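PDB 1XOC: oligopeptide-binding protein AppA from Bacillus subtilis, which captures oligopeptides for an ABC-type peptide permease that can replace the Opp system in sporulation and genetic competence. Local coordinates for residues P32-S37 and E176-K181; D145-N150 and F424-D429; A290-S295 and F328-K333; N498-K503 and K515-K520. All blocks are in the same frame, centred on the assembly; numbering follows the deposited sequence. Where two conformers were deposited one is given.

How the contacts relate
The four contacts lie far apart and none touches another. Contacts 1 and 2 are closest, their centres about 25 Å apart; contacts 1 and 3 lie on opposite sides of the chain centre, their centres about 42 Å apart. Along the chain, contacts 1 and 2 cross, contact 3 is nested within the loop that contact 2 closes, and contact 4 follows near the C-terminus. Contact 1 joins loops at the four-stranded sheet containing 23-28 and 188-194. Strand 483-496 of the large mixed sheet packs against contacts 3 and 4; segment 424-429 follows strand 414-420 of the same sheet. Contacts 1 and 2 join parts more than a hundred residues apart, whereas contacts 3 and 4 close shorter loops.

Contact 1: residues P32-S37 and E176-K181; sequences PTLFNS and EFNRKK
Leu34, Phe35 and Asn36 meet Asn178 and Arg179 in a buried loop-to-loop contact at one sheet of this solute-binding-protein fold. Residues 32-37 follow strand 23-28 and residues 176-181 precede strand 188-194, the two outermost strands of a mixed four-stranded sheet. Asn178, closing a short 3-10 turn, holds the other loop through both its backbone and its side chain. Its carbonyl O accepts from Phe35 N at 2.8 Å. Its amide OD1 accepts from Asn36 ND2 at 2.9 Å, a nearly straight bond (164° at the hydrogen). OD1 lies in the amide plane of Asn36, whereas Asn36 ND2 stands above the carbonyl plane of Asn178; the two amide planes are 62° apart. With Asn36 CG anti to its backbone N (chi1 -169°), the amide reaches across to Asn178, and Asn36 CB also lies against Asn178 OD1. The remaining amide end of each residue is held elsewhere: Asn178 ND2 donates to Glu173 O, and Asn36 OD1 accepts from Leu38 N. Leu34 lies alongside Asn178 and points the same way, its CD1 4.1 Å from Asn178 CB. Arg179 CG passes 3.9 Å from Thr33 O, while Arg179 NH2 forms a salt bridge of 3.0 Å with Glu176 OE1 in its own turn. Phe35 also packs on Ile48 of helix 43-52 and meets the ring of Trp193. The carbonyl O of Arg179, buried here without a polar partner in the model, lies at the edge of the Phe35 ring, 3.4 Å from CE1.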
# COMPACT_ATOMS: atom_id res chain seq x y z
N PRO A 32 -6.73 6.07 -9.46
CA PRO A 32 -6.44 4.68 -9.73
C PRO A 32 -5.93 4.39 -11.14
O PRO A 32 -6.05 5.25 -12.09
CB PRO A 32 -7.79 3.98 -9.51
CG PRO A 32 -8.58 4.91 -8.67
CD PRO A 32 -8.17 6.27 -9.13
N THR A 33 -5.42 3.18 -11.30
CA THR A 33 -4.92 2.69 -12.58
C THR A 33 -5.85 1.63 -13.17
O THR A 33 -6.23 1.69 -14.31
CB THR A 33 -3.53 2.10 -12.37
OG1 THR A 33 -2.63 3.14 -12.01
CG2 THR A 33 -2.95 1.55 -13.66
N LEU A 34 -6.20 0.65 -12.35
CA LEU A 34 -7.11 -0.38 -12.79
C LEU A 34 -7.71 -1.11 -11.59
O LEU A 34 -7.23 -0.95 -10.50
CB LEU A 34 -6.38 -1.37 -13.71
CG LEU A 34 -5.50 -2.48 -13.15
CD1 LEU A 34 -4.99 -3.44 -14.16
CD2 LEU A 34 -4.40 -2.03 -12.28
N PHE A 35 -8.74 -1.90 -11.82
CA PHE A 35 -9.46 -2.56 -10.73
C PHE A 35 -9.37 -4.05 -10.90
O PHE A 35 -10.22 -4.69 -11.48
CB PHE A 35 -10.92 -2.11 -10.71
CG PHE A 35 -11.10 -0.64 -10.95
CD1 PHE A 35 -11.88 -0.19 -11.98
CD2 PHE A 35 -10.48 0.27 -10.15
CE1 PHE A 35 -12.04 1.15 -12.19
CE2 PHE A 35 -10.64 1.60 -10.37
CZ PHE A 35 -11.42 2.03 -11.39
N ASN A 36 -8.29 -4.59 -10.36
CA ASN A 36 -8.00 -6.01 -10.45
C ASN A 36 -6.85 -6.34 -9.51
O ASN A 36 -5.73 -5.93 -9.71
CB ASN A 36 -7.63 -6.41 -11.88
CG ASN A 36 -7.58 -7.91 -12.08
OD1 ASN A 36 -7.19 -8.65 -11.16
ND2 ASN A 36 -7.98 -8.38 -13.28
N SER A 37 -7.14 -7.04 -8.42
CA SER A 37 -6.15 -7.26 -7.39
C SER A 37 -4.92 -8.06 -7.86
O SER A 37 -3.86 -8.01 -7.21
CB SER A 37 -6.79 -7.92 -6.19
OG SER A 37 -7.13 -9.24 -6.51
N GLU A 176 -10.33 -4.29 -21.10
CA GLU A 176 -11.24 -3.20 -20.69
C GLU A 176 -12.05 -3.49 -19.41
O GLU A 176 -12.52 -2.58 -18.73
CB GLU A 176 -12.18 -2.85 -21.86
CG GLU A 176 -13.08 -1.62 -21.58
CD GLU A 176 -12.30 -0.31 -21.50
OE1 GLU A 176 -11.67 0.06 -22.52
OE2 GLU A 176 -12.34 0.38 -20.45
N PHE A 177 -12.23 -4.76 -19.11
CA PHE A 177 -12.84 -5.16 -17.85
C PHE A 177 -12.22 -4.40 -16.68
O PHE A 177 -12.91 -4.05 -15.71
CB PHE A 177 -12.65 -6.66 -17.65
CG PHE A 177 -13.20 -7.19 -16.32
CD1 PHE A 177 -12.48 -7.08 -15.15
CD2 PHE A 177 -14.45 -7.81 -16.27
CE1 PHE A 177 -12.98 -7.57 -13.95
CE2 PHE A 177 -14.94 -8.29 -15.08
CZ PHE A 177 -14.23 -8.16 -13.94
N ASN A 178 -10.91 -4.20 -16.73
CA ASN A 178 -10.20 -3.71 -15.53
C ASN A 178 -10.34 -2.20 -15.33
O ASN A 178 -9.92 -1.69 -14.32
CB ASN A 178 -8.71 -4.07 -15.64
CG ASN A 178 -8.47 -5.57 -15.67
OD1 ASN A 178 -9.08 -6.31 -14.91
ND2 ASN A 178 -7.60 -6.02 -16.55
N ARG A 179 -10.89 -1.51 -16.32
CA ARG A 179 -10.99 -0.06 -16.25
C ARG A 179 -12.42 0.44 -16.38
O ARG A 179 -12.91 1.08 -15.47
CB ARG A 179 -10.11 0.60 -17.31
CG ARG A 179 -8.65 0.36 -17.12
CD ARG A 179 -7.76 0.93 -18.21
NE ARG A 179 -8.38 0.81 -19.52
CZ ARG A 179 -8.26 -0.24 -20.31
NH1 ARG A 179 -7.55 -1.28 -19.93
NH2 ARG A 179 -8.86 -0.25 -21.49
N LYS A 180 -13.07 0.15 -17.49
CA LYS A 180 -14.43 0.70 -17.61
C LYS A 180 -15.55 -0.30 -17.85
O LYS A 180 -16.69 0.12 -17.86
CB LYS A 180 -14.45 1.88 -18.60
CG LYS A 180 -13.78 3.16 -18.05
CD LYS A 180 -13.54 4.26 -19.09
CE LYS A 180 -12.71 5.40 -18.51
NZ LYS A 180 -11.29 5.05 -18.45
N LYS A 181 -15.28 -1.58 -17.71
CA LYS A 181 -16.34 -2.56 -17.64
C LYS A 181 -16.19 -3.58 -16.52
O LYS A 181 -16.43 -4.75 -16.73
CB LYS A 181 -16.48 -3.29 -18.97
CG LYS A 181 -16.87 -2.37 -20.10
CD LYS A 181 -17.55 -3.14 -21.19
CE LYS A 181 -16.55 -3.92 -21.98
NZ LYS A 181 -17.16 -5.12 -22.63

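Contact 2: residues D145-N150 and F424-D429; sequences DGNFYN and FPDQYD
Asp145 OD2, 4.4 Å from Asp426 OD1 across the contact, is gripped by two donors of Asn147. Asn147 N approaches at 2.9 Å from above the carboxylate plane, a capping bond at the start of helix 147-155. Asn147 ND2, at 3.0 Å, meets the syn lone pair of OD2 with that oxygen in its own amide plane. The same ND2 reaches Asp426 OD1 at 2.7 Å, but this bond is weak and bent, and the amide and carboxylate planes are 43° apart. Asp426 CG, anti to its backbone N (chi1 -179°), lies on the side of Asn147. Asn147 OD1 accepts from Asn151 ND2 and from a water that also donates to Asp426 O. Asp426 has a capping role of its own, its OD2 accepting from Tyr428 N before helix 428-431.

Beside this polar group, the Phe424 ring lies against the helix start. Gly146 O sits 3.9 Å above the ring plane, over its centre, and accepts from Asn150 N and ND2 on opposite faces of its own plane. Asn150 ND2 donates at 2.9 Å, which helps hold the Asn150 amide within 8° of parallel to the ring; its CB packs 3.5 Å from Phe424 CD1.

Lys458 NZ makes salt bridges with both Asp145 OD1 and Asp426 OD1. The lysine probably offsets the repulsion between the two carboxylates, with the Asn147 amide as a second, weaker link.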
# COMPACT_ATOMS: atom_id res chain seq x y z
N ASP A 145 3.26 -21.29 4.57
CA ASP A 145 3.48 -19.86 4.53
C ASP A 145 2.22 -19.15 4.98
O ASP A 145 1.17 -19.19 4.30
CB ASP A 145 3.88 -19.45 3.10
CG ASP A 145 4.27 -17.97 2.97
OD1 ASP A 145 4.90 -17.66 1.94
OD2 ASP A 145 3.98 -17.16 3.87
N GLY A 146 2.31 -18.51 6.14
CA GLY A 146 1.18 -17.77 6.70
C GLY A 146 0.66 -16.63 5.86
O GLY A 146 -0.46 -16.14 6.09
N ASN A 147 1.41 -16.20 4.85
CA ASN A 147 0.89 -15.20 3.94
C ASN A 147 -0.33 -15.66 3.16
O ASN A 147 -1.12 -14.84 2.68
CB ASN A 147 1.94 -14.72 2.95
CG ASN A 147 2.82 -13.70 3.54
OD1 ASN A 147 2.46 -12.51 3.57
ND2 ASN A 147 3.96 -14.14 4.05
N PHE A 148 -0.50 -16.97 3.00
CA PHE A 148 -1.64 -17.43 2.24
C PHE A 148 -2.93 -17.15 2.99
O PHE A 148 -3.81 -16.42 2.49
CB PHE A 148 -1.56 -18.90 1.79
CG PHE A 148 -2.76 -19.30 1.03
CD1 PHE A 148 -2.97 -18.85 -0.26
CD2 PHE A 148 -3.77 -20.00 1.62
CE1 PHE A 148 -4.12 -19.18 -0.93
CE2 PHE A 148 -4.91 -20.30 0.94
CZ PHE A 148 -5.08 -19.88 -0.33
N TYR A 149 -3.10 -17.75 4.17
CA TYR A 149 -4.32 -17.52 4.91
C TYR A 149 -4.52 -16.04 5.25
O TYR A 149 -5.63 -15.52 5.24
CB TYR A 149 -4.32 -18.39 6.19
CG TYR A 149 -5.57 -18.22 7.02
CD1 TYR A 149 -5.60 -17.29 8.05
CD2 TYR A 149 -6.73 -18.91 6.73
CE1 TYR A 149 -6.76 -17.09 8.79
CE2 TYR A 149 -7.91 -18.70 7.46
CZ TYR A 149 -7.89 -17.80 8.49
OH TYR A 149 -9.02 -17.59 9.25
N ASN A 150 -3.42 -15.36 5.61
CA ASN A 150 -3.53 -14.07 6.28
C ASN A 150 -3.49 -12.91 5.33
O ASN A 150 -3.87 -11.80 5.68
CB ASN A 150 -2.47 -13.90 7.38
CG ASN A 150 -2.68 -14.85 8.53
OD1 ASN A 150 -3.53 -14.61 9.39
ND2 ASN A 150 -1.90 -15.93 8.56
N PHE A 424 -0.57 -8.75 7.75
CA PHE A 424 0.25 -9.86 8.20
C PHE A 424 1.69 -9.48 7.99
O PHE A 424 2.13 -9.25 6.87
CB PHE A 424 -0.07 -11.14 7.44
CG PHE A 424 0.70 -12.33 7.91
CD1 PHE A 424 0.40 -12.89 9.12
CD2 PHE A 424 1.74 -12.85 7.15
CE1 PHE A 424 1.10 -14.01 9.60
CE2 PHE A 424 2.46 -13.96 7.63
CZ PHE A 424 2.13 -14.52 8.84
N PRO A 425 2.45 -9.37 9.07
CA PRO A 425 3.78 -8.77 9.00
C PRO A 425 4.80 -9.73 8.39
O PRO A 425 5.15 -10.73 9.01
CB PRO A 425 4.09 -8.47 10.47
CG PRO A 425 3.39 -9.54 11.20
CD PRO A 425 2.11 -9.77 10.45
N ASP A 426 5.24 -9.44 7.17
CA ASP A 426 6.28 -10.24 6.48
C ASP A 426 6.94 -9.32 5.43
O ASP A 426 6.29 -8.85 4.45
CB ASP A 426 5.69 -11.55 5.86
CG ASP A 426 6.77 -12.43 5.16
OD1 ASP A 426 6.47 -13.61 4.74
OD2 ASP A 426 7.93 -11.98 5.04
N GLN A 427 8.24 -9.06 5.65
CA GLN A 427 9.06 -8.14 4.88
C GLN A 427 9.58 -8.73 3.57
O GLN A 427 10.19 -8.04 2.78
CB GLN A 427 10.29 -7.74 5.70
CG GLN A 427 10.00 -7.10 7.04
CD GLN A 427 9.08 -5.95 6.92
OE1 GLN A 427 8.06 -5.88 7.62
NE2 GLN A 427 9.39 -5.05 5.99
N TYR A 428 9.36 -10.03 3.37
CA TYR A 428 9.82 -10.74 2.19
C TYR A 428 9.36 -10.03 0.90
O TYR A 428 10.13 -9.88 -0.04
CB TYR A 428 9.30 -12.17 2.24
CG TYR A 428 9.64 -13.04 1.06
CD1 TYR A 428 10.71 -13.93 1.11
CD2 TYR A 428 8.86 -13.02 -0.08
CE1 TYR A 428 10.98 -14.75 0.02
CE2 TYR A 428 9.13 -13.83 -1.16
CZ TYR A 428 10.20 -14.68 -1.11
OH TYR A 428 10.45 -15.50 -2.19
N ASP A 429 8.10 -9.60 0.85
CA ASP A 429 7.52 -9.06 -0.38
C ASP A 429 8.26 -7.82 -0.85
O ASP A 429 8.32 -7.55 -2.05
CB ASP A 429 6.01 -8.72 -0.19
CG ASP A 429 5.12 -9.95 -0.11
OD1 ASP A 429 5.62 -11.08 -0.34
OD2 ASP A 429 3.88 -9.81 0.15
O HOH W 1 3.62 -9.48 3.67

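Contact 3: residues A290-S295 and F328-K333; sequences ALDRES and FEYNEK
The backbones of 290-295 and 328-333 pass in opposite directions, with the CA atoms of Ala290 and Glu332, and likewise those of Asp292 and Tyr330, 5.1 Å apart. Asp292 is the centre of an inverse gamma turn and also the N-cap of helix 293-300, its OD2 accepting from Ser295 N at 3.1 Å. Tyr330, one residue before the N-cap Asn331 of helix 332-341, turns its ring onto this corner. Its CG is anti to the backbone N (chi1 171°), on the side of Asp292, and the ring lies over that residue. The CB of Asp292 lies over the centre of the Tyr330 ring, 3.7 Å from the centroid and only 8° off the normal, a CH-pi contact. Beyond it the carboxylate stacks on the same ring, the planes 10° apart and Asp292 CG 3.7 Å from Tyr330 CD2. The opposite face is approached by Glu332 N, offset toward the rim, so the ring is sandwiched between the entries to two helices. At its edge, Ala290 O lies 3.4 Å from Tyr330 CE1.

Farther along, Arg293 NE donates to a water at 3.1 Å, and that water lies 2.7 Å from Phe328 O. The Arg293 chain bends at chi3, and its NH1 donates to Phe485 O, which ties this corner to strand 483-496. Phe328 turns back onto Gln285, Thr288 and Thr289 of helix 281-289, while Ala290 and Leu291 pack on Leu384 of helix 371-385. The contact therefore sits where the starts of helices 293-300 and 332-341 meet those two helices and the long strand 483-496.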
# COMPACT_ATOMS: atom_id res chain seq x y z
N ALA A 290 22.61 12.52 7.49
CA ALA A 290 22.61 13.93 7.07
C ALA A 290 21.23 14.59 7.20
O ALA A 290 21.12 15.81 7.05
CB ALA A 290 23.06 14.04 5.63
N LEU A 291 20.20 13.78 7.43
CA LEU A 291 18.83 14.28 7.45
C LEU A 291 18.29 14.42 8.87
O LEU A 291 18.28 13.47 9.65
CB LEU A 291 17.92 13.42 6.60
CG LEU A 291 18.27 13.34 5.12
CD1 LEU A 291 17.51 12.23 4.41
CD2 LEU A 291 18.07 14.71 4.44
N ASP A 292 17.82 15.63 9.17
CA ASP A 292 17.28 15.95 10.47
C ASP A 292 15.81 15.53 10.48
O ASP A 292 14.91 16.35 10.28
CB ASP A 292 17.43 17.45 10.75
CG ASP A 292 17.08 17.82 12.18
OD1 ASP A 292 17.42 18.96 12.58
OD2 ASP A 292 16.46 16.99 12.89
N ARG A 293 15.58 14.24 10.67
CA ARG A 293 14.23 13.70 10.56
C ARG A 293 13.27 14.23 11.63
O ARG A 293 12.08 14.39 11.39
CB ARG A 293 14.28 12.16 10.53
CG ARG A 293 14.81 11.61 9.20
CD ARG A 293 14.90 10.11 9.20
NE ARG A 293 15.96 9.71 10.08
CZ ARG A 293 16.03 8.55 10.72
NH1 ARG A 293 15.08 7.62 10.62
NH2 ARG A 293 17.08 8.33 11.49
N GLU A 294 13.78 14.56 12.81
CA GLU A 294 12.92 15.17 13.84
C GLU A 294 12.45 16.55 13.40
O GLU A 294 11.28 16.92 13.58
CB GLU A 294 13.66 15.22 15.18
CG GLU A 294 14.21 13.87 15.60
CD GLU A 294 13.68 13.42 16.92
OE1 GLU A 294 14.37 13.64 17.94
OE2 GLU A 294 12.54 12.88 16.93
N SER A 295 13.35 17.33 12.80
CA SER A 295 12.98 18.64 12.27
C SER A 295 11.98 18.51 11.12
O SER A 295 11.07 19.33 10.99
CB SER A 295 14.23 19.39 11.82
OG SER A 295 13.89 20.60 11.18
N PHE A 328 20.99 5.94 13.14
CA PHE A 328 21.61 6.94 12.25
C PHE A 328 21.03 8.34 12.52
O PHE A 328 20.61 9.05 11.60
CB PHE A 328 21.48 6.54 10.79
CG PHE A 328 22.07 5.18 10.49
CD1 PHE A 328 21.26 4.06 10.40
CD2 PHE A 328 23.45 5.02 10.40
CE1 PHE A 328 21.81 2.82 10.16
CE2 PHE A 328 23.99 3.78 10.16
CZ PHE A 328 23.17 2.68 10.05
N GLU A 329 20.98 8.69 13.80
CA GLU A 329 20.51 9.99 14.25
C GLU A 329 21.30 11.13 13.59
O GLU A 329 22.49 11.00 13.29
CB GLU A 329 20.59 10.08 15.78
CG GLU A 329 19.60 9.15 16.50
CD GLU A 329 19.39 9.51 17.97
OE1 GLU A 329 18.21 9.66 18.39
OE2 GLU A 329 20.40 9.65 18.70
N TYR A 330 20.61 12.24 13.37
CA TYR A 330 21.14 13.36 12.62
C TYR A 330 22.45 13.85 13.19
O TYR A 330 22.57 14.12 14.39
CB TYR A 330 20.11 14.50 12.59
CG TYR A 330 20.61 15.80 12.02
CD1 TYR A 330 21.02 15.90 10.70
CD2 TYR A 330 20.62 16.95 12.80
CE1 TYR A 330 21.49 17.11 10.18
CE2 TYR A 330 21.06 18.15 12.29
CZ TYR A 330 21.48 18.23 10.98
OH TYR A 330 21.93 19.44 10.50
N ASN A 331 23.45 13.95 12.32
CA ASN A 331 24.77 14.46 12.71
C ASN A 331 25.47 14.88 11.43
O ASN A 331 26.02 14.04 10.73
CB ASN A 331 25.54 13.34 13.42
CG ASN A 331 26.88 13.77 13.97
OD1 ASN A 331 27.39 13.14 14.87
ND2 ASN A 331 27.46 14.82 13.42
N GLU A 332 25.42 16.17 11.11
CA GLU A 332 25.92 16.67 9.83
C GLU A 332 27.42 16.39 9.62
O GLU A 332 27.83 15.95 8.54
CB GLU A 332 25.65 18.16 9.71
CG GLU A 332 25.97 18.75 8.34
CD GLU A 332 26.05 20.25 8.36
OE1 GLU A 332 27.18 20.78 8.32
OE2 GLU A 332 24.99 20.92 8.44
N LYS A 333 28.24 16.63 10.64
CA LYS A 333 29.69 16.42 10.46
C LYS A 333 30.04 14.93 10.34
O LYS A 333 30.95 14.57 9.61
CB LYS A 333 30.54 17.16 11.50
CG LYS A 333 30.18 17.02 12.98
CD LYS A 333 30.40 18.39 13.69
CE LYS A 333 30.65 18.29 15.21
NZ LYS A 333 30.99 19.63 15.82
O HOH W 2 18.76 10.92 10.82

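Contact 4: residues N498-K503 and K515-K520; sequences NLEGYK and KWWLAK
Strands 499-500 and 517-518 form a small two-stranded antiparallel sheet near the C-terminus, extended by flanking residues. Glu500 and Trp517 form its hydrogen-bonded pair: Glu500 N donates to Trp517 O at 2.7 Å, and Trp517 N returns a bond to Glu500 O at 2.9 Å. Next to them, Leu499 and Leu518 make a non-hydrogen-bonded pair whose side chains touch on the other face. Ala519 N donates to Asn498 O at 3.0 Å, and the Asn498 side chain extends the pairing, its ND2 meeting Ala519 O in an almost straight bond of 2.9 Å.

This is a beta hairpin with a long connection: Trp517 lies on the face of Glu500, and Trp516 flanks the strand. Trp517 CG lies between the backbone N and the carbonyl carbon (chi1 53°), and Glu500 CB sits over one face of the indole, 3.7 Å from the centroid of the five-membered ring; Trp517 also meets Tyr213 edge-to-face. Tyr502 turns its edge to the face of Trp516 in an offset edge-to-face pair, planes 64° apart, with Tyr502 CD2 3.4 Å from Trp516 CZ2. Leu499 CD2 packs at 3.8 Å from Trp516 CE3. A water accepts from both Lys503 N and Trp516 NE1.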
# COMPACT_ATOMS: atom_id res chain seq x y z
N ASN A 498 -23.18 13.61 10.74
CA ASN A 498 -24.27 12.65 10.89
C ASN A 498 -23.98 11.27 10.30
O ASN A 498 -24.88 10.45 10.18
CB ASN A 498 -25.59 13.22 10.31
CG ASN A 498 -25.49 13.57 8.85
OD1 ASN A 498 -24.45 14.01 8.39
ND2 ASN A 498 -26.58 13.39 8.10
N LEU A 499 -22.73 10.99 9.94
CA LEU A 499 -22.37 9.67 9.42
C LEU A 499 -22.30 8.70 10.58
O LEU A 499 -21.53 8.93 11.52
CB LEU A 499 -21.01 9.70 8.70
CG LEU A 499 -20.70 8.42 7.92
CD1 LEU A 499 -21.46 8.37 6.58
CD2 LEU A 499 -19.22 8.29 7.70
N GLU A 500 -23.07 7.61 10.50
CA GLU A 500 -23.15 6.59 11.54
C GLU A 500 -22.70 5.27 10.95
O GLU A 500 -22.61 5.12 9.72
CB GLU A 500 -24.59 6.48 12.05
CG GLU A 500 -25.16 7.76 12.60
CD GLU A 500 -24.43 8.28 13.83
OE1 GLU A 500 -24.51 9.50 14.12
OE2 GLU A 500 -23.77 7.47 14.52
N GLY A 501 -22.35 4.33 11.82
CA GLY A 501 -21.88 3.03 11.41
C GLY A 501 -20.43 2.95 10.98
O GLY A 501 -19.97 1.89 10.55
N TYR A 502 -19.73 4.07 11.07
CA TYR A 502 -18.31 4.15 10.73
C TYR A 502 -17.43 3.55 11.86
O TYR A 502 -17.66 3.80 13.04
CB TYR A 502 -17.92 5.60 10.41
CG TYR A 502 -16.41 5.79 10.25
CD1 TYR A 502 -15.61 6.07 11.35
CD2 TYR A 502 -15.81 5.68 9.01
CE1 TYR A 502 -14.23 6.22 11.21
CE2 TYR A 502 -14.45 5.85 8.85
CZ TYR A 502 -13.65 6.12 9.97
OH TYR A 502 -12.29 6.28 9.82
N LYS A 503 -16.43 2.76 11.48
CA LYS A 503 -15.40 2.27 12.39
C LYS A 503 -14.06 2.57 11.74
O LYS A 503 -13.89 2.34 10.52
CB LYS A 503 -15.53 0.76 12.57
CG LYS A 503 -16.78 0.30 13.31
CD LYS A 503 -16.90 -1.24 13.25
CE LYS A 503 -18.10 -1.78 14.01
NZ LYS A 503 -17.95 -3.27 14.24
N LYS A 515 -21.88 -0.27 5.24
CA LYS A 515 -22.58 -0.24 6.49
C LYS A 515 -22.74 1.16 7.06
O LYS A 515 -23.36 1.34 8.10
CB LYS A 515 -21.83 -1.06 7.55
CG LYS A 515 -21.41 -2.48 7.17
CD LYS A 515 -22.54 -3.34 6.73
CE LYS A 515 -22.01 -4.68 6.23
NZ LYS A 515 -23.08 -5.53 5.66
N TRP A 516 -22.15 2.16 6.43
CA TRP A 516 -22.25 3.53 6.90
C TRP A 516 -23.57 4.13 6.44
O TRP A 516 -24.09 3.78 5.38
CB TRP A 516 -21.14 4.41 6.32
CG TRP A 516 -19.72 3.93 6.52
CD1 TRP A 516 -19.29 2.84 7.21
CD2 TRP A 516 -18.55 4.54 5.96
NE1 TRP A 516 -17.91 2.75 7.14
CE2 TRP A 516 -17.44 3.77 6.35
CE3 TRP A 516 -18.32 5.65 5.13
CZ2 TRP A 516 -16.13 4.09 5.98
CZ3 TRP A 516 -17.03 5.96 4.76
CH2 TRP A 516 -15.95 5.19 5.17
N TRP A 517 -24.11 5.04 7.22
CA TRP A 517 -25.36 5.69 6.86
C TRP A 517 -25.39 7.10 7.39
O TRP A 517 -24.66 7.46 8.32
CB TRP A 517 -26.56 4.88 7.35
CG TRP A 517 -26.58 4.50 8.81
CD1 TRP A 517 -25.88 3.49 9.42
CD2 TRP A 517 -27.38 5.08 9.80
NE1 TRP A 517 -26.17 3.43 10.74
CE2 TRP A 517 -27.11 4.39 11.01
CE3 TRP A 517 -28.30 6.12 9.81
CZ2 TRP A 517 -27.72 4.71 12.20
CZ3 TRP A 517 -28.92 6.44 10.99
CH2 TRP A 517 -28.63 5.73 12.19
N LEU A 518 -26.24 7.91 6.78
CA LEU A 518 -26.42 9.29 7.19
C LEU A 518 -27.72 9.43 7.97
O LEU A 518 -28.80 9.18 7.43
CB LEU A 518 -26.43 10.19 5.96
CG LEU A 518 -25.08 10.21 5.24
CD1 LEU A 518 -25.21 10.69 3.81
CD2 LEU A 518 -24.09 11.11 5.97
N ALA A 519 -27.60 9.80 9.24
CA ALA A 519 -28.76 10.01 10.09
C ALA A 519 -29.52 11.24 9.62
O ALA A 519 -28.93 12.28 9.36
CB ALA A 519 -28.31 10.17 11.52
N LYS A 520 -30.85 11.10 9.54
CA LYS A 520 -31.76 12.14 9.02
C LYS A 520 -32.95 12.24 9.96
O LYS A 520 -33.16 11.32 10.76
CB LYS A 520 -32.26 11.79 7.60
CG LYS A 520 -32.25 10.29 7.26
CD LYS A 520 -33.15 9.91 6.06
CE LYS A 520 -32.69 10.54 4.74
NZ LYS A 520 -32.65 9.54 3.61
OXT LYS A 520 -33.72 13.21 9.94
O HOH W 3 -15.76 1.22 9.08